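PDB 5T1Q: N-acetylmuramoyl-L-alanine amidase domain-containing protein SAOUHSC_02979 from Staphylococcus aureus, which probably acts as a secreted amidase of the bacterial cell wall, this chain carrying its glucosaminidase-like and C-terminal CHAP domains. Local coordinates for residues T31-L36 with G96-A101; G325-S330 with R343-A348; T165-T170 with S183-T188; T60-K65 with K221-I226; R240-S245 with M261-T266. One frame throughout, in Å; residues are numbered along the deposited sequence.

Contacts 1, 3 and 4 involve the helical, glucosaminidase-like half of the chain, whereas contacts 2 and 5 lie in the C-terminal CHAP half, their centres about 23 Å apart. Contact 1 is the most central, its centre about 8 Å from the centre of the chain, and touches contact 4 through Gly96 and Phe63 and contact 5 through a long, weak ion pair between Arg97 and Glu241. Contacts 2 and 3 lie on opposite sides of that centre, about 41 Å apart between centres. Along the chain contact 3 is nested within the loop closed by contact 4, whereas contacts 1 and 4 interleave. Loop 31-36 leads into strand 37-39, which pairs in parallel with strand 339-345 of contact 2.

Contact 1: residues T31-L36 with G96-A101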
# COMPACT_ATOMS: atom_id res chain seq x y z
N THR A 31 -10.93 2.07 7.77
CA THR A 31 -10.04 2.38 6.68
C THR A 31 -8.88 1.40 6.72
O THR A 31 -8.24 1.20 7.75
CB THR A 31 -9.54 3.84 6.70
OG1 THR A 31 -8.87 4.11 7.94
CG2 THR A 31 -10.73 4.79 6.53
N ARG A 32 -8.65 0.75 5.58
CA ARG A 32 -7.58 -0.23 5.46
C ARG A 32 -6.21 0.41 5.29
O ARG A 32 -6.07 1.60 5.02
CB ARG A 32 -7.82 -1.12 4.24
CG ARG A 32 -9.05 -2.01 4.29
CD ARG A 32 -9.10 -2.95 3.08
NE ARG A 32 -7.98 -3.90 3.06
CZ ARG A 32 -7.72 -4.77 2.08
NH1 ARG A 32 -6.68 -5.58 2.18
NH2 ARG A 32 -8.49 -4.83 0.99
N ALA A 33 -5.21 -0.43 5.46
CA ALA A 33 -3.84 -0.09 5.20
C ALA A 33 -3.30 -1.27 4.40
O ALA A 33 -3.57 -2.42 4.74
CB ALA A 33 -3.07 0.11 6.49
N THR A 34 -2.63 -0.97 3.30
CA THR A 34 -2.00 -1.99 2.45
C THR A 34 -0.59 -1.50 2.14
O THR A 34 -0.29 -0.33 2.30
CB THR A 34 -2.78 -2.25 1.15
OG1 THR A 34 -3.12 -1.01 0.54
CG2 THR A 34 -4.08 -3.00 1.44
N SER A 35 0.28 -2.40 1.69
CA SER A 35 1.68 -2.04 1.43
C SER A 35 1.84 -0.98 0.36
O SER A 35 1.10 -0.95 -0.60
CB SER A 35 2.48 -3.26 1.02
OG SER A 35 2.38 -4.28 1.99
N LEU A 36 2.83 -0.12 0.56
CA LEU A 36 3.19 0.91 -0.39
C LEU A 36 4.46 0.48 -1.11
O LEU A 36 5.27 -0.28 -0.57
CB LEU A 36 3.40 2.23 0.32
CG LEU A 36 2.13 2.74 1.02
CD1 LEU A 36 2.48 3.85 1.96
CD2 LEU A 36 1.08 3.18 0.01
N GLY A 96 0.79 -6.49 8.80
CA GLY A 96 0.06 -6.62 10.06
C GLY A 96 -0.47 -5.35 10.69
O GLY A 96 -1.17 -5.42 11.69
N ARG A 97 -0.19 -4.20 10.08
CA ARG A 97 -0.58 -2.90 10.66
C ARG A 97 -2.02 -2.44 10.39
O ARG A 97 -2.53 -1.62 11.12
CB ARG A 97 0.42 -1.82 10.21
CG ARG A 97 1.81 -2.11 10.77
CD ARG A 97 2.91 -1.17 10.28
NE ARG A 97 3.14 -1.27 8.84
CZ ARG A 97 4.19 -0.78 8.19
NH1 ARG A 97 5.20 -0.20 8.85
NH2 ARG A 97 4.28 -0.92 6.87
N SER A 98 -2.67 -2.98 9.37
CA SER A 98 -4.05 -2.58 9.05
C SER A 98 -5.04 -2.90 10.18
O SER A 98 -4.91 -3.91 10.86
CB SER A 98 -4.52 -3.29 7.79
OG SER A 98 -5.84 -2.91 7.44
N ALA A 99 -6.04 -2.04 10.35
CA ALA A 99 -7.07 -2.25 11.36
C ALA A 99 -7.87 -3.52 11.06
O ALA A 99 -8.44 -4.13 11.96
CB ALA A 99 -8.00 -1.04 11.44
N LEU A 100 -7.89 -3.91 9.79
CA LEU A 100 -8.56 -5.13 9.33
C LEU A 100 -7.78 -6.38 9.75
O LEU A 100 -8.36 -7.46 9.91
CB LEU A 100 -8.69 -5.11 7.80
CG LEU A 100 -9.30 -6.33 7.10
CD1 LEU A 100 -10.70 -6.64 7.63
CD2 LEU A 100 -9.35 -6.09 5.60
N ALA A 101 -6.46 -6.24 9.91
CA ALA A 101 -5.59 -7.36 10.28
C ALA A 101 -5.36 -7.58 11.76
O ALA A 101 -4.93 -8.65 12.14
CB ALA A 101 -4.25 -7.21 9.59
O HOH W 1 -5.85 0.37 9.08
O HOH W 2 -5.88 -4.11 5.11
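Arg32 and Ala33, in the extended loop 31-36, pack against the turn formed by Ser98, Ala99 and Leu100. The central atom is Ser98 OG, which lies anti to its own backbone N (chi1 -179°) and accepts from Ala33 N at 3.2 Å, with an N-H...O angle of 154°. The same oxygen accepts from Leu100 N two residues on, an ST turn that closes the 98-100 backbone on itself. Ala33 CB also packs on Ser98 CA at 3.8 Å.

The Arg32 side chain can be followed outward. Its CB stands 4.2 Å from Ser98 OG, and the chain then bends at chi3 (64°), which sets NE. CD passes Leu100 CD2 at 4.0 Å, and NE comes closer to the same methyl, at 3.6 Å, with CD2 over one face of the guanidinium. NE also donates to water 2 at 2.9 Å, the water lying at the edge of the group and in its plane. At the tip, NH1 forms a salt bridge with Glu92 of helix 82-93, and NH2 is hydrogen-bonded to Thr124 OG1 on strand 119-128. Water 2 continues to Ala33 O and to Ser98 OG, the latter at 2.6 Å, while water 1 links Thr31 O to Ala99 N.

The contact thus joins the N-terminal loop to the turn after helix 82-93 in the glucosaminidase-like domain. Held by the ST turn and by water 2, the Ser98 hydroxyl couples Ala33 N to that turn, while Glu92 and Thr124 set the orientation of the arginine against Leu100.

Contact 2: residues G325-S330 with R343-A348; sequences GSIVIS and RTINAA
Ile327 and Ile329 pair with Ile345 and Arg343 as the two antiparallel hydrogen-bonded rungs of a beta hairpin, its strand segments 4.7 Å apart at closest approach and running at 137° to each other. The hairpin, strands 327-332 and 339-345, is part of the central sheet of the CHAP domain. Each rung is bonded in both directions; the straightest link runs from Ile329 N to Arg343 O, 2.9 Å long with an angle of 174° at the hydrogen. Between the rungs Val328 faces Thr344 in a non-hydrogen-bonded pair, where Thr344 CA-H approaches Ile327 O at 3.1 Å.

On the sheet face shared by Ile327, Ile329, Arg343 and Ile345, the paired side chains lie side by side, pointing the same way. Ile327 CG1 reaches Ile345 CB at 3.6 Å, whereas the Ile329 side chain crosses obliquely to the partner strand, its CD1 meeting Ile345 CG1 at 3.9 Å. Strand 298-301 adds Val299 and Phe301 to this apolar layer. Val328 and Thr344 occupy the other face, with Val328 CG2 near Thr344 OG1. Where the pairing ends, Ser326 CB abuts Ile345 O at 3.2 Å.

Arg343 CG sits between the backbone N and the carbonyl carbon (chi1 56°), and the chain is extended from there to NE, running beside Ile329. Its NE forms a salt bridge with Glu331, which may be the acid of a Cys-His-Glu triad of the kind expected in CHAP enzymes, and a bound sodium ion lies about 4 Å from the nearest atom of the arginine side chain. Ile329 CD1 covers one face of the Arg343 guanidinium, 3.9 Å from NE.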
# COMPACT_ATOMS: atom_id res chain seq x y z
N GLY A 325 14.80 27.48 -10.23
CA GLY A 325 13.49 27.75 -9.62
C GLY A 325 12.48 26.59 -9.70
O GLY A 325 11.44 26.65 -9.07
N SER A 326 12.78 25.54 -10.47
CA SER A 326 11.87 24.40 -10.55
C SER A 326 12.03 23.57 -9.28
O SER A 326 12.95 23.81 -8.51
CB SER A 326 12.13 23.57 -11.81
OG SER A 326 13.45 23.09 -11.87
N ILE A 327 11.12 22.62 -9.03
CA ILE A 327 11.21 21.79 -7.83
C ILE A 327 11.09 20.31 -8.18
O ILE A 327 10.49 19.95 -9.19
CB ILE A 327 10.11 22.15 -6.78
CG1 ILE A 327 8.71 21.98 -7.38
CG2 ILE A 327 10.27 23.58 -6.31
CD1 ILE A 327 7.56 22.22 -6.43
N VAL A 328 11.67 19.47 -7.32
CA VAL A 328 11.53 18.03 -7.43
C VAL A 328 10.66 17.65 -6.24
O VAL A 328 10.99 17.98 -5.09
CB VAL A 328 12.88 17.31 -7.31
CG1 VAL A 328 12.68 15.81 -7.43
CG2 VAL A 328 13.85 17.83 -8.36
N ILE A 329 9.56 16.95 -6.52
CA ILE A 329 8.62 16.55 -5.49
C ILE A 329 8.41 15.04 -5.47
O ILE A 329 8.60 14.38 -6.48
CB ILE A 329 7.23 17.22 -5.69
CG1 ILE A 329 6.60 16.84 -7.03
CG2 ILE A 329 7.37 18.73 -5.61
CD1 ILE A 329 5.17 17.31 -7.22
N SER A 330 8.01 14.53 -4.30
CA SER A 330 7.65 13.13 -4.15
C SER A 330 6.20 13.14 -3.62
O SER A 330 5.77 14.06 -2.90
CB SER A 330 8.62 12.37 -3.24
OG SER A 330 8.60 12.85 -1.91
N ARG A 343 8.39 13.73 -9.40
CA ARG A 343 8.46 14.46 -10.65
C ARG A 343 9.01 15.85 -10.42
O ARG A 343 9.20 16.26 -9.29
CB ARG A 343 7.07 14.55 -11.32
CG ARG A 343 5.98 15.17 -10.46
CD ARG A 343 4.61 15.02 -11.13
NE ARG A 343 3.54 15.37 -10.19
CZ ARG A 343 2.66 16.37 -10.30
NH1 ARG A 343 2.62 17.17 -11.35
NH2 ARG A 343 1.76 16.52 -9.33
N THR A 344 9.23 16.57 -11.51
CA THR A 344 9.72 17.93 -11.48
C THR A 344 8.61 18.87 -11.94
O THR A 344 7.96 18.63 -12.96
CB THR A 344 10.93 18.10 -12.42
OG1 THR A 344 12.01 17.32 -11.92
CG2 THR A 344 11.38 19.58 -12.52
N ILE A 345 8.41 19.94 -11.18
CA ILE A 345 7.43 20.97 -11.53
C ILE A 345 8.24 22.16 -12.01
O ILE A 345 9.12 22.62 -11.29
CB ILE A 345 6.60 21.39 -10.29
CG1 ILE A 345 5.83 20.19 -9.69
CG2 ILE A 345 5.66 22.55 -10.64
CD1 ILE A 345 4.82 19.55 -10.62
N ASN A 346 7.91 22.68 -13.20
CA ASN A 346 8.66 23.82 -13.77
C ASN A 346 8.56 25.07 -12.88
O ASN A 346 7.64 25.21 -12.06
CB ASN A 346 8.31 24.08 -15.26
CG ASN A 346 6.85 24.50 -15.50
OD1 ASN A 346 6.07 23.71 -16.05
ND2 ASN A 346 6.50 25.73 -15.15
N ALA A 347 9.54 25.96 -13.06
CA ALA A 347 9.68 27.18 -12.26
C ALA A 347 8.44 28.07 -12.22
O ALA A 347 8.03 28.51 -11.15
CB ALA A 347 10.88 27.99 -12.74
N ALA A 348 7.86 28.33 -13.39
CA ALA A 348 6.68 29.19 -13.47
C ALA A 348 5.50 28.60 -12.71
O ALA A 348 4.84 29.30 -11.97
CB ALA A 348 6.33 29.50 -14.93

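Contact 3: residues T165-T170 with S183-T188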
# COMPACT_ATOMS: atom_id res chain seq x y z
N THR A 165 -12.45 -23.67 -9.59
CA THR A 165 -11.04 -23.71 -9.89
C THR A 165 -10.48 -22.32 -10.22
O THR A 165 -9.44 -22.21 -10.88
CB THR A 165 -10.78 -24.67 -11.06
OG1 THR A 165 -11.48 -24.21 -12.22
CG2 THR A 165 -11.24 -26.08 -10.70
N ILE A 166 -11.14 -21.26 -9.74
CA ILE A 166 -10.70 -19.90 -10.02
C ILE A 166 -9.24 -19.65 -9.59
O ILE A 166 -8.53 -18.91 -10.25
CB ILE A 166 -11.65 -18.84 -9.41
CG1 ILE A 166 -11.32 -17.44 -9.96
CG2 ILE A 166 -11.61 -18.88 -7.88
CD1 ILE A 166 -12.21 -16.33 -9.43
N TYR A 167 -8.79 -20.30 -8.51
CA TYR A 167 -7.41 -20.15 -8.03
C TYR A 167 -6.56 -21.41 -8.25
O TYR A 167 -5.45 -21.50 -7.73
CB TYR A 167 -7.39 -19.75 -6.55
CG TYR A 167 -8.10 -18.44 -6.28
CD1 TYR A 167 -7.65 -17.25 -6.84
CD2 TYR A 167 -9.21 -18.39 -5.43
CE1 TYR A 167 -8.30 -16.05 -6.60
CE2 TYR A 167 -9.86 -17.19 -5.18
CZ TYR A 167 -9.41 -16.02 -5.77
OH TYR A 167 -10.05 -14.82 -5.53
N LYS A 168 -7.08 -22.37 -9.02
CA LYS A 168 -6.35 -23.61 -9.31
C LYS A 168 -4.97 -23.34 -9.95
O LYS A 168 -4.01 -24.01 -9.61
CB LYS A 168 -7.18 -24.59 -10.15
CG LYS A 168 -6.49 -25.92 -10.42
CD LYS A 168 -7.38 -26.93 -11.13
CE LYS A 168 -6.60 -28.21 -11.42
NZ LYS A 168 -7.43 -29.29 -12.01
N PRO A 169 -4.88 -22.37 -10.89
CA PRO A 169 -3.56 -22.03 -11.48
C PRO A 169 -2.48 -21.51 -10.50
O PRO A 169 -1.33 -21.38 -10.91
CB PRO A 169 -3.91 -20.95 -12.50
CG PRO A 169 -5.32 -21.23 -12.88
CD PRO A 169 -5.98 -21.71 -11.62
N THR A 170 -2.83 -21.19 -9.25
CA THR A 170 -1.82 -20.76 -8.26
C THR A 170 -1.29 -21.96 -7.48
O THR A 170 -0.31 -21.83 -6.75
CB THR A 170 -2.35 -19.74 -7.24
OG1 THR A 170 -3.29 -20.36 -6.36
CG2 THR A 170 -2.98 -18.53 -7.94
N SER A 183 0.95 -14.15 -11.25
CA SER A 183 0.32 -13.59 -12.48
C SER A 183 -1.16 -13.96 -12.60
O SER A 183 -1.94 -13.22 -13.22
CB SER A 183 1.06 -14.04 -13.74
OG SER A 183 0.84 -15.41 -13.99
N HIS A 184 -1.56 -15.10 -12.05
CA HIS A 184 -2.97 -15.52 -12.07
C HIS A 184 -3.80 -14.86 -10.96
O HIS A 184 -5.02 -14.85 -11.03
CB HIS A 184 -3.10 -17.04 -12.03
CG HIS A 184 -2.70 -17.70 -13.32
ND1 HIS A 184 -1.45 -18.25 -13.52
CD2 HIS A 184 -3.38 -17.87 -14.48
CE1 HIS A 184 -1.38 -18.75 -14.75
NE2 HIS A 184 -2.54 -18.53 -15.35
N LEU A 185 -3.14 -14.32 -9.95
CA LEU A 185 -3.83 -13.56 -8.90
C LEU A 185 -4.17 -12.16 -9.42
O LEU A 185 -5.05 -11.47 -8.88
CB LEU A 185 -2.98 -13.46 -7.63
CG LEU A 185 -2.79 -14.77 -6.86
CD1 LEU A 185 -1.69 -14.63 -5.84
CD2 LEU A 185 -4.10 -15.20 -6.20
N SER A 186 -3.48 -11.77 -10.50
CA SER A 186 -3.63 -10.47 -11.16
C SER A 186 -5.07 -10.00 -11.43
O SER A 186 -5.35 -8.82 -11.29
CB SER A 186 -2.88 -10.51 -12.51
OG SER A 186 -2.96 -9.28 -13.20
N LYS A 187 -5.96 -10.90 -11.82
CA LYS A 187 -7.34 -10.51 -12.15
C LYS A 187 -8.42 -11.29 -11.42
O LYS A 187 -9.60 -11.04 -11.62
CB LYS A 187 -7.53 -10.57 -13.68
CG LYS A 187 -6.81 -9.41 -14.37
CD LYS A 187 -6.42 -9.64 -15.82
CE LYS A 187 -5.47 -8.54 -16.27
NZ LYS A 187 -4.90 -8.74 -17.63
N THR A 188 -8.02 -12.18 -10.53
CA THR A 188 -8.96 -13.01 -9.79
C THR A 188 -9.06 -12.65 -8.30
O THR A 188 -9.99 -13.10 -7.63
CB THR A 188 -8.54 -14.48 -9.91
OG1 THR A 188 -7.21 -14.63 -9.43
CG2 THR A 188 -8.61 -14.94 -11.36
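Ile166, in the type I turn from Thr165 to Lys168, and Pro169, in the 3-10 segment 168-170 that follows, face Thr188 and His184, with CA atoms 7.1 Å apart for Ile166 and Thr188 and 6.6 Å for Pro169 and His184. At these separations side chains make the contact, with Tyr167 OH reaching a backbone carbonyl. Ile166 CG1 meets Thr188 CG2 at 3.9 Å.

Tyr167 makes the polar link. Its ring and Thr188 slide past each other in opposite directions, which brings OH to Thr188 O for a 2.7 Å hydrogen bond; the donor stands 42° out of the carbonyl plane. Thr188 OG1 lies at the ring edge, 3.3 Å from CE1, and is itself bonded back to His184 O. Asn3 ND2 also donates to Thr188 O, so this carbonyl is gripped by two groups from different parts of the chain. Within its own segment the Tyr167 ring has Ile166 CG2 over one face, offset toward the rim.

This packing belongs to the helical, glucosaminidase-like domain of the lysozyme clan, where the end of helix 178-185 and the residues just after it return to the loop between helices 145-158 and 178-185. Leu155 and Ile156 of helix 145-158 also touch Tyr167, and Val84, Gln88 and Leu199 surround Leu185.

Pro169 crosses His184 at about a right angle and makes a CH-pi contact: CB stands over the centre of the imidazole, 3.6 Å from its centroid. The ring is tethered through ND1 to Asp180 O, a bond that would limit its rotation under the proline. Next to it Thr170 CG2, anti to the carbonyl carbon, meets Leu185 CD2 at 3.9 Å, while Thr170 OG1 turns back to donate to Tyr167 O at 2.8 Å.

Contact 4: residues T60-K65 with K221-I226; sequences TRQFVK and KYERSI
Glu223 reaches Arg61 and Lys65 in a salt-bridge network that ties helix 58-78 to the short helical turn 222-225. Two polar groups of the helix approach the carboxylate oxygen OE2. Lys65 NZ makes a salt bridge with a weak hydrogen bond at 3.3 Å, its chain fully extended beyond CG, and Gln62 NE2 lies 3.2 Å away. Arg61 is a looser partner: NE is 4.0 Å from Glu223 OE1, a long salt bridge, and the guanidinium and carboxylate planes stand 89° apart, with OE1 at the guanidinium edge.

Ile226 fills in beside this charge. Its CD1 sits over the centre of one Arg61 guanidinium face, 3.8 Å above the plane, and its CG2 touches NH1. An apolar pair lies alongside: Val64 crosses Tyr222 at about a right angle, CG1 reaching CZ at 3.7 Å.

In the second shell, Arg61 NH2 is salt-bridged to Asp56, which probably steadies the guanidinium against Ile226, and Tyr222 OH is hydrogen-bonded to Tyr206 O. Phe63 and Val64 also touch helix 82-93, Val64 through Ile90, so helix 58-78 contacts both that helix and the 222-225 turn. Sharing Glu223 between lysine and arginine would be expected to favour its charged form. Water 3 links the backbone to the lysine: it accepts from Glu223 N at 2.9 Å and, weakly, from Lys65 NZ.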
# COMPACT_ATOMS: atom_id res chain seq x y z
N THR A 60 7.65 -5.50 8.97
CA THR A 60 7.45 -6.56 7.97
C THR A 60 8.26 -7.81 8.33
O THR A 60 7.74 -8.92 8.23
CB THR A 60 7.78 -6.07 6.53
OG1 THR A 60 6.96 -4.95 6.18
CG2 THR A 60 7.56 -7.18 5.51
N ARG A 61 9.51 -7.61 8.74
CA ARG A 61 10.37 -8.73 9.16
C ARG A 61 9.75 -9.50 10.32
O ARG A 61 9.68 -10.73 10.29
CB ARG A 61 11.75 -8.21 9.57
CG ARG A 61 12.64 -7.73 8.43
CD ARG A 61 13.70 -6.78 8.97
NE ARG A 61 14.95 -6.77 8.21
CZ ARG A 61 15.15 -6.17 7.03
NH1 ARG A 61 16.35 -6.22 6.47
NH2 ARG A 61 14.15 -5.53 6.41
N GLN A 62 9.29 -8.79 11.34
CA GLN A 62 8.65 -9.42 12.50
C GLN A 62 7.30 -10.06 12.12
O GLN A 62 6.94 -11.11 12.64
CB GLN A 62 8.49 -8.43 13.65
CG GLN A 62 9.82 -7.90 14.19
CD GLN A 62 10.71 -9.00 14.78
OE1 GLN A 62 10.23 -9.89 15.51
NE2 GLN A 62 12.00 -8.93 14.48
N PHE A 63 6.56 -9.44 11.21
CA PHE A 63 5.28 -10.00 10.75
C PHE A 63 5.52 -11.33 10.02
O PHE A 63 4.76 -12.28 10.18
CB PHE A 63 4.55 -9.00 9.86
CG PHE A 63 3.29 -9.53 9.25
CD1 PHE A 63 2.12 -9.62 10.00
CD2 PHE A 63 3.27 -9.94 7.92
CE1 PHE A 63 0.95 -10.10 9.43
CE2 PHE A 63 2.10 -10.42 7.35
CZ PHE A 63 0.94 -10.51 8.10
N VAL A 64 6.58 -11.38 9.21
CA VAL A 64 6.94 -12.61 8.52
C VAL A 64 7.21 -13.72 9.53
O VAL A 64 6.74 -14.84 9.35
CB VAL A 64 8.16 -12.40 7.59
CG1 VAL A 64 8.71 -13.73 7.10
CG2 VAL A 64 7.79 -11.53 6.40
N LYS A 65 7.94 -13.40 10.61
CA LYS A 65 8.25 -14.41 11.64
C LYS A 65 7.02 -14.86 12.41
O LYS A 65 6.96 -15.99 12.86
CB LYS A 65 9.28 -13.88 12.64
CG LYS A 65 10.67 -13.63 12.07
CD LYS A 65 11.57 -13.10 13.18
CE LYS A 65 12.96 -12.74 12.69
NZ LYS A 65 13.81 -12.24 13.81
N LYS A 221 18.03 -17.15 11.71
CA LYS A 221 18.92 -16.71 10.61
C LYS A 221 18.13 -16.12 9.43
O LYS A 221 18.68 -15.95 8.33
CB LYS A 221 19.83 -17.86 10.12
CG LYS A 221 19.13 -19.03 9.45
CD LYS A 221 20.10 -19.92 8.66
CE LYS A 221 21.22 -20.50 9.51
NZ LYS A 221 20.73 -21.41 10.59
N TYR A 222 16.86 -15.78 9.65
CA TYR A 222 16.04 -15.22 8.59
C TYR A 222 16.47 -13.81 8.19
O TYR A 222 16.68 -13.54 7.01
CB TYR A 222 14.56 -15.21 8.97
CG TYR A 222 13.72 -14.43 8.00
CD1 TYR A 222 13.59 -14.85 6.67
CD2 TYR A 222 13.08 -13.25 8.38
CE1 TYR A 222 12.84 -14.12 5.76
CE2 TYR A 222 12.32 -12.53 7.48
CZ TYR A 222 12.20 -12.97 6.17
OH TYR A 222 11.45 -12.24 5.30
N GLU A 223 16.60 -12.92 9.16
CA GLU A 223 16.99 -11.54 8.85
C GLU A 223 18.35 -11.45 8.15
O GLU A 223 18.59 -10.52 7.39
CB GLU A 223 16.94 -10.65 10.09
CG GLU A 223 15.52 -10.47 10.63
CD GLU A 223 15.37 -9.33 11.62
OE1 GLU A 223 16.22 -8.41 11.63
OE2 GLU A 223 14.37 -9.34 12.38
N ARG A 224 19.20 -12.44 8.37
CA ARG A 224 20.52 -12.50 7.74
C ARG A 224 20.42 -12.69 6.22
O ARG A 224 21.31 -12.27 5.48
CB ARG A 224 21.32 -13.66 8.34
CG ARG A 224 22.83 -13.51 8.29
CD ARG A 224 23.48 -14.73 8.92
NE ARG A 224 24.66 -14.40 9.72
CZ ARG A 224 24.62 -13.89 10.95
NH1 ARG A 224 25.76 -13.65 11.61
NH2 ARG A 224 23.46 -13.60 11.54
N SER A 225 19.33 -13.31 5.75
CA SER A 225 19.13 -13.60 4.32
C SER A 225 18.60 -12.43 3.49
O SER A 225 18.75 -12.43 2.27
CB SER A 225 18.18 -14.78 4.15
OG SER A 225 16.90 -14.47 4.68
N ILE A 226 17.95 -11.47 4.15
CA ILE A 226 17.37 -10.30 3.47
C ILE A 226 18.49 -9.38 2.98
O ILE A 226 19.25 -8.82 3.77
CB ILE A 226 16.41 -9.52 4.40
CG1 ILE A 226 15.27 -10.43 4.85
CG2 ILE A 226 15.85 -8.29 3.70
CD1 ILE A 226 14.39 -9.83 5.92
O HOH W 3 16.17 -13.67 11.94

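Contact 5: residues R240-S245 with M261-T266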
# COMPACT_ATOMS: atom_id res chain seq x y z
N ARG A 240 10.57 5.75 4.44
CA ARG A 240 10.33 4.81 5.54
C ARG A 240 9.18 5.34 6.37
O ARG A 240 9.06 6.55 6.57
CB ARG A 240 11.57 4.59 6.44
CG ARG A 240 12.76 3.94 5.73
CD ARG A 240 13.85 3.43 6.67
NE ARG A 240 13.58 2.10 7.27
CZ ARG A 240 13.08 1.85 8.49
NH1 ARG A 240 12.91 0.59 8.89
NH2 ARG A 240 12.77 2.84 9.33
N GLU A 241 8.31 4.44 6.81
CA GLU A 241 7.16 4.79 7.64
C GLU A 241 7.72 4.99 9.04
O GLU A 241 8.31 4.08 9.62
CB GLU A 241 6.12 3.67 7.57
CG GLU A 241 4.77 3.95 8.23
CD GLU A 241 3.69 2.92 7.85
OE1 GLU A 241 3.68 2.43 6.68
OE2 GLU A 241 2.83 2.61 8.71
N VAL A 242 7.56 6.20 9.56
CA VAL A 242 8.14 6.57 10.85
C VAL A 242 7.20 6.31 12.02
O VAL A 242 7.44 5.42 12.85
CB VAL A 242 8.54 8.08 10.85
CG1 VAL A 242 9.23 8.46 12.15
CG2 VAL A 242 9.41 8.40 9.64
N SER A 243 6.12 7.08 12.06
CA SER A 243 5.18 7.03 13.16
C SER A 243 4.29 5.79 13.19
O SER A 243 4.17 5.05 12.21
CB SER A 243 4.29 8.29 13.14
OG SER A 243 3.54 8.37 11.94
N ASP A 244 3.69 5.60 14.36
CA ASP A 244 2.73 4.53 14.59
C ASP A 244 1.34 5.14 14.39
O ASP A 244 0.45 4.48 13.85
CB ASP A 244 2.87 4.00 16.02
CG ASP A 244 4.30 3.57 16.34
OD1 ASP A 244 5.07 3.24 15.41
OD2 ASP A 244 4.66 3.56 17.54
N SER A 245 1.18 6.39 14.83
CA SER A 245 -0.09 7.13 14.70
C SER A 245 -0.53 7.26 13.22
O SER A 245 0.30 7.14 12.30
CB SER A 245 0.02 8.52 15.33
OG SER A 245 0.95 9.34 14.62
N MSE A 261 7.76 14.10 5.96
CA MSE A 261 8.26 15.25 6.74
C MSE A 261 8.88 14.78 8.04
O MSE A 261 9.89 15.32 8.48
CB MSE A 261 7.16 16.26 7.04
CG MSE A 261 6.85 17.12 5.82
SE MSE A 261 5.37 18.37 6.22
CE MSE A 261 6.61 19.77 6.81
N LYS A 262 8.26 13.79 8.67
CA LYS A 262 8.79 13.23 9.92
C LYS A 262 10.18 12.61 9.79
O LYS A 262 10.94 12.64 10.74
CB LYS A 262 7.84 12.23 10.56
CG LYS A 262 6.93 12.86 11.59
CD LYS A 262 5.94 11.87 12.17
CE LYS A 262 5.34 12.43 13.46
NZ LYS A 262 4.86 13.84 13.30
N GLN A 263 10.51 12.04 8.64
CA GLN A 263 11.85 11.47 8.45
C GLN A 263 12.94 12.52 8.61
O GLN A 263 14.09 12.19 8.90
CB GLN A 263 12.01 10.84 7.07
CG GLN A 263 11.10 9.66 6.81
CD GLN A 263 11.48 8.96 5.52
OE1 GLN A 263 10.83 9.14 4.50
NE2 GLN A 263 12.59 8.22 5.55
N PHE A 264 12.58 13.79 8.40
CA PHE A 264 13.54 14.88 8.53
C PHE A 264 13.36 15.68 9.83
O PHE A 264 13.84 16.81 9.93
CB PHE A 264 13.48 15.77 7.30
CG PHE A 264 13.80 15.04 6.03
CD1 PHE A 264 15.11 14.72 5.71
CD2 PHE A 264 12.78 14.65 5.16
CE1 PHE A 264 15.41 14.04 4.53
CE2 PHE A 264 13.08 13.98 3.98
CZ PHE A 264 14.39 13.68 3.66
N GLY A 265 12.67 15.10 10.81
CA GLY A 265 12.48 15.73 12.11
C GLY A 265 11.62 16.98 12.14
O GLY A 265 11.92 17.92 12.87
N THR A 266 10.56 17.00 11.34
CA THR A 266 9.65 18.14 11.33
C THR A 266 8.25 17.59 11.20
O THR A 266 8.02 16.56 10.57
CB THR A 266 9.97 19.16 10.20
OG1 THR A 266 9.34 18.79 8.97
CG2 THR A 266 11.48 19.32 10.00
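Lys262 and Gln263, in the type I turn from Lys262 to Gly265 reached from helix 253-262, pack against Arg240, Val242 and Ser243 of the preceding loop. Both segments are part of the CHAP domain, and the contact is at its surface. Val242 points its branched side chain at the turn. Its CG2 reaches Gln263 CG at 3.5 Å as the two side chains pass at a slant, and its CB approaches Lys262 CB at 4.2 Å.

The Gln263 side chain reaches the Arg240 backbone. With CG anti to the carbonyl carbon (chi1 -63°) and the chain extended beyond it, the amide ends beside that backbone. Its CD lies 3.6 Å from Arg240 O, and OE1 accepts a weak 3.4 Å hydrogen bond from Arg240 N, with 154° at the hydrogen. The stronger partners of this amide are Arg260 NH1, bonded to OE1, and Pro238 O, which receives NE2; together they fix which way the group is turned.

In the papain-like CHAP fold, a helix in this place packs on the central sheet and as a rule brings in the presumed catalytic cysteine at its start; the contact described here lies at the other end of that helix, where the loop 240-245 meets the turn. Phe264, next in the turn, stacks its ring with His296.

Lys262 continues the apolar line with its methylene chain: CD lies 4.1 Å from Ser243 CB. Its NZ, beyond a bend at chi4, goes on to a weak hydrogen bond with Tyr258 OH, whereas Ser243 OG is weakly bonded to Asn259 ND2 and, at 3.5 Å, to Ser245 O.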